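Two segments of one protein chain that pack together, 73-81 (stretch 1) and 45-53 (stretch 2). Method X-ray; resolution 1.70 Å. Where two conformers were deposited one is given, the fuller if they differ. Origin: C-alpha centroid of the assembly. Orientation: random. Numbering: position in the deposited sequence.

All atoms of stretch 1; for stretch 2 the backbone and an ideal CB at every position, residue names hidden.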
# COMPACT_ATOMS: atom_id res chain seq x y z
N VAL A 73 -1.54 -6.77 4.67
CA VAL A 73 -1.63 -5.54 5.42
C VAL A 73 -2.30 -5.89 6.74
O VAL A 73 -3.46 -6.33 6.78
CB VAL A 73 -2.41 -4.47 4.65
CG1 VAL A 73 -2.50 -3.20 5.50
CG2 VAL A 73 -1.76 -4.16 3.26
N ARG A 74 -1.56 -5.69 7.83
CA ARG A 74 -1.98 -6.17 9.13
C ARG A 74 -3.07 -5.32 9.74
O ARG A 74 -3.80 -5.81 10.63
CB ARG A 74 -0.80 -6.26 10.10
CG ARG A 74 0.30 -7.21 9.68
CD ARG A 74 1.44 -7.03 10.69
NE ARG A 74 2.61 -7.73 10.26
CZ ARG A 74 3.81 -7.20 10.04
NH1 ARG A 74 4.09 -5.94 10.28
NH2 ARG A 74 4.80 -8.03 9.70
N ASN A 75 -3.14 -4.08 9.36
CA ASN A 75 -4.11 -3.16 9.86
C ASN A 75 -4.94 -2.60 8.69
O ASN A 75 -5.82 -3.29 8.21
CB ASN A 75 -3.46 -2.11 10.81
CG ASN A 75 -4.51 -1.30 11.47
OD1 ASN A 75 -5.53 -1.86 11.88
ND2 ASN A 75 -4.31 -0.01 11.58
N ILE A 76 -4.64 -1.40 8.21
CA ILE A 76 -5.54 -0.68 7.32
C ILE A 76 -4.98 -0.45 5.91
O ILE A 76 -3.85 -0.07 5.77
CB ILE A 76 -5.92 0.69 7.95
CG1 ILE A 76 -6.76 0.48 9.23
CG2 ILE A 76 -6.60 1.59 6.92
CD1 ILE A 76 -6.95 1.68 10.14
N ILE A 77 -5.80 -0.70 4.90
CA ILE A 77 -5.62 -0.17 3.54
C ILE A 77 -6.62 1.03 3.48
O ILE A 77 -7.85 0.82 3.58
CB ILE A 77 -5.93 -1.22 2.45
CG1 ILE A 77 -4.94 -2.42 2.54
CG2 ILE A 77 -5.85 -0.60 1.06
CD1 ILE A 77 -5.08 -3.44 1.50
N TYR A 78 -6.11 2.20 3.17
CA TYR A 78 -6.93 3.36 3.02
C TYR A 78 -6.76 3.91 1.65
O TYR A 78 -5.66 4.18 1.26
CB TYR A 78 -6.60 4.39 4.08
CG TYR A 78 -7.32 5.73 3.96
CD1 TYR A 78 -6.98 6.64 3.00
CD2 TYR A 78 -8.30 6.11 4.87
CE1 TYR A 78 -7.59 7.91 2.91
CE2 TYR A 78 -8.95 7.34 4.75
CZ TYR A 78 -8.60 8.21 3.76
OH TYR A 78 -9.14 9.47 3.61
N VAL A 79 -7.85 4.08 0.94
CA VAL A 79 -7.81 4.68 -0.42
C VAL A 79 -8.82 5.81 -0.45
O VAL A 79 -10.03 5.59 -0.35
CB VAL A 79 -8.13 3.64 -1.49
CG1 VAL A 79 -8.02 4.24 -2.90
CG2 VAL A 79 -7.18 2.44 -1.37
N GLU A 80 -8.34 7.04 -0.62
CA GLU A 80 -9.27 8.17 -0.65
C GLU A 80 -10.24 8.16 -1.85
O GLU A 80 -11.43 8.52 -1.73
CB GLU A 80 -8.45 9.48 -0.58
CG GLU A 80 -9.31 10.75 -0.59
CD GLU A 80 -8.52 12.03 -0.87
OE1 GLU A 80 -7.73 12.44 -0.03
OE2 GLU A 80 -8.76 12.69 -1.92
N LYS A 81 -9.73 7.77 -3.03
CA LYS A 81 -10.53 7.71 -4.27
C LYS A 81 -10.83 6.27 -4.63
O LYS A 81 -11.36 5.58 -3.74
CB LYS A 81 -9.90 8.58 -5.37
CG LYS A 81 -9.67 10.02 -4.90
CD LYS A 81 -9.05 10.87 -5.98
CE LYS A 81 -8.83 12.28 -5.42
NZ LYS A 81 -8.22 13.08 -6.50
N UNK A 45 4.21 -7.46 -0.21
CA UNK A 45 4.27 -6.66 1.00
C UNK A 45 3.79 -7.50 2.19
O UNK A 45 2.77 -8.25 2.11
CB UNK A 45 3.43 -5.39 0.85
N UNK A 46 4.43 -7.28 3.32
CA UNK A 46 3.91 -7.71 4.61
C UNK A 46 4.08 -6.50 5.53
O UNK A 46 5.16 -6.34 6.14
CB UNK A 46 4.63 -8.95 5.14
N UNK A 47 3.07 -5.62 5.57
CA UNK A 47 3.13 -4.34 6.22
C UNK A 47 1.98 -4.07 7.12
O UNK A 47 0.99 -4.81 7.15
CB UNK A 47 3.22 -3.23 5.17
N UNK A 48 2.09 -3.01 7.91
CA UNK A 48 1.03 -2.69 8.83
C UNK A 48 -0.08 -1.88 8.21
O UNK A 48 -1.24 -2.19 8.43
CB UNK A 48 1.60 -1.94 10.03
N UNK A 49 0.25 -0.85 7.45
CA UNK A 49 -0.81 -0.05 6.86
C UNK A 49 -0.35 0.32 5.43
O UNK A 49 0.87 0.49 5.23
CB UNK A 49 -1.11 1.19 7.70
N UNK A 50 -1.31 0.55 4.56
CA UNK A 50 -1.07 0.99 3.17
C UNK A 50 -2.05 2.11 2.84
O UNK A 50 -3.28 1.87 2.79
CB UNK A 50 -1.22 -0.17 2.18
N UNK A 51 -1.55 3.34 2.73
CA UNK A 51 -2.40 4.53 2.64
C UNK A 51 -2.16 5.30 1.38
O UNK A 51 -1.01 5.71 1.16
CB UNK A 51 -2.17 5.45 3.84
N UNK A 52 -3.25 5.53 0.64
CA UNK A 52 -3.24 6.46 -0.47
C UNK A 52 -4.29 7.55 -0.33
O UNK A 52 -5.46 7.25 -0.19
CB UNK A 52 -3.45 5.70 -1.78
N UNK A 53 -3.85 8.80 -0.35
CA UNK A 53 -4.79 9.98 -0.37
C UNK A 53 -5.19 10.38 -1.76
O UNK A 53 -5.60 11.46 -2.02
CB UNK A 53 -4.16 11.19 0.32

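Two short parallel ladders, with a corner at Arg 74 and Asn 75 between them, fix the backbone pairing.

Position 45 points its CB sideways, with nothing of stretch 1 within 5.5 Å, so this contact hardly restricts the choice. It is Phe 45, whose ring leads away.

At position 46 the CB is also sideways, 4.7 Å from Arg 74 NH2. An acid or another polar side chain would suit the charge. Asn 46 is deposited, with ND2 3.0 Å from Arg 74 NH2; both are donors, so the pair is no hydrogen bond.

Position 47 shares a face with Val 73, and its O accepts from Arg 74 N at 2.8 Å. Any aliphatic residue could pair here. Ile 47 brings CG1 to 4.1 Å from Val 73 CG2.

Position 48 aims its CB away, yet Arg 74 NH1 is 4.7 Å from it, within reach of a short acid; Asn or Glu might also serve. Asp 48 curls back to form a salt bridge, OD1 to Arg 74 NH1 at 3.0 Å. Its backbone O takes Asn 75 N at 2.8 Å.

Position 49 sits at the register shift, beside two donors, Ile 76 N and Asn 75 ND2. A short side chain with an acceptor fits: Asn or Asp. It is Asn 49, and its OD1 accepts from both, at 3.2 Å from Ile 76 N and 2.9 Å from Asn 75 ND2, joining them to stretch 2.

At position 50 the CB is 4.2 Å from Val 73 CG2 and 4.4 Å from Ile 77 CG1, an apolar setting for Leu, Ile, Val or Met. Leu 50 fills it, its CB touching both side chains, while its N donates to Ile 76 O (2.9 Å) and its O accepts from Tyr 78 N (2.9 Å).

Position 51 turns to the side of the sheet that carries the Tyr 78 side chain, where a branched aliphatic or an aromatic would suit. Ile 51 sets CG2 4.1 Å from Tyr 78 CD1.

Position 52 returns to the face of Val 79; small or beta-branched residues are plausible. Ser 52 works here through its backbone: N to Tyr 78 O at 2.8 Å, O from Glu 80 N at 2.9 Å.

Position 53 heads away overall, though its CB lies 3.8 Å from Glu 80 OE1, so a long polar or basic chain is reasonable. Lys 53 makes no salt bridge with Glu 80.

Stretch 2 (45-53) FNIDNLISK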
# COMPACT_ATOMS: atom_id res chain seq x y z
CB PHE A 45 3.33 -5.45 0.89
CG PHE A 45 3.63 -4.43 -0.19
CD1 PHE A 45 4.82 -4.39 -0.93
CD2 PHE A 45 2.68 -3.44 -0.44
CE1 PHE A 45 5.03 -3.43 -1.89
CE2 PHE A 45 2.90 -2.48 -1.39
CZ PHE A 45 4.08 -2.46 -2.10
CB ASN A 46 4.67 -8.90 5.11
CG ASN A 46 4.20 -9.37 6.48
OD1 ASN A 46 2.99 -9.38 6.78
ND2 ASN A 46 5.14 -9.86 7.30
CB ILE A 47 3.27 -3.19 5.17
CG1 ILE A 47 2.04 -3.15 4.25
CG2 ILE A 47 4.60 -3.35 4.44
CD1 ILE A 47 2.11 -2.14 3.14
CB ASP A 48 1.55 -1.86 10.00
CG ASP A 48 2.54 -2.63 10.90
OD1 ASP A 48 2.30 -3.79 11.22
OD2 ASP A 48 3.57 -2.07 11.35
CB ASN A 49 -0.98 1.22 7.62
CG ASN A 49 -1.40 1.00 9.06
OD1 ASN A 49 -2.57 0.72 9.36
ND2 ASN A 49 -0.43 1.09 9.96
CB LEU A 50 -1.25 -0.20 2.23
CG LEU A 50 -1.17 -0.03 0.73
CD1 LEU A 50 0.21 0.49 0.38
CD2 LEU A 50 -1.52 -1.31 0.05
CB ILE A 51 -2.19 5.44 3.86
CG1 ILE A 51 -2.50 4.64 5.11
CG2 ILE A 51 -2.99 6.76 3.80
CD1 ILE A 51 -1.98 5.23 6.37
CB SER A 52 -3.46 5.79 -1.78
OG SER A 52 -3.49 6.76 -2.85
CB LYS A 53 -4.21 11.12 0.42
CG LYS A 53 -4.04 10.77 1.90
CD LYS A 53 -4.27 11.99 2.81
CE LYS A 53 -4.54 11.62 4.27
NZ LYS A 53 -4.48 12.84 5.11
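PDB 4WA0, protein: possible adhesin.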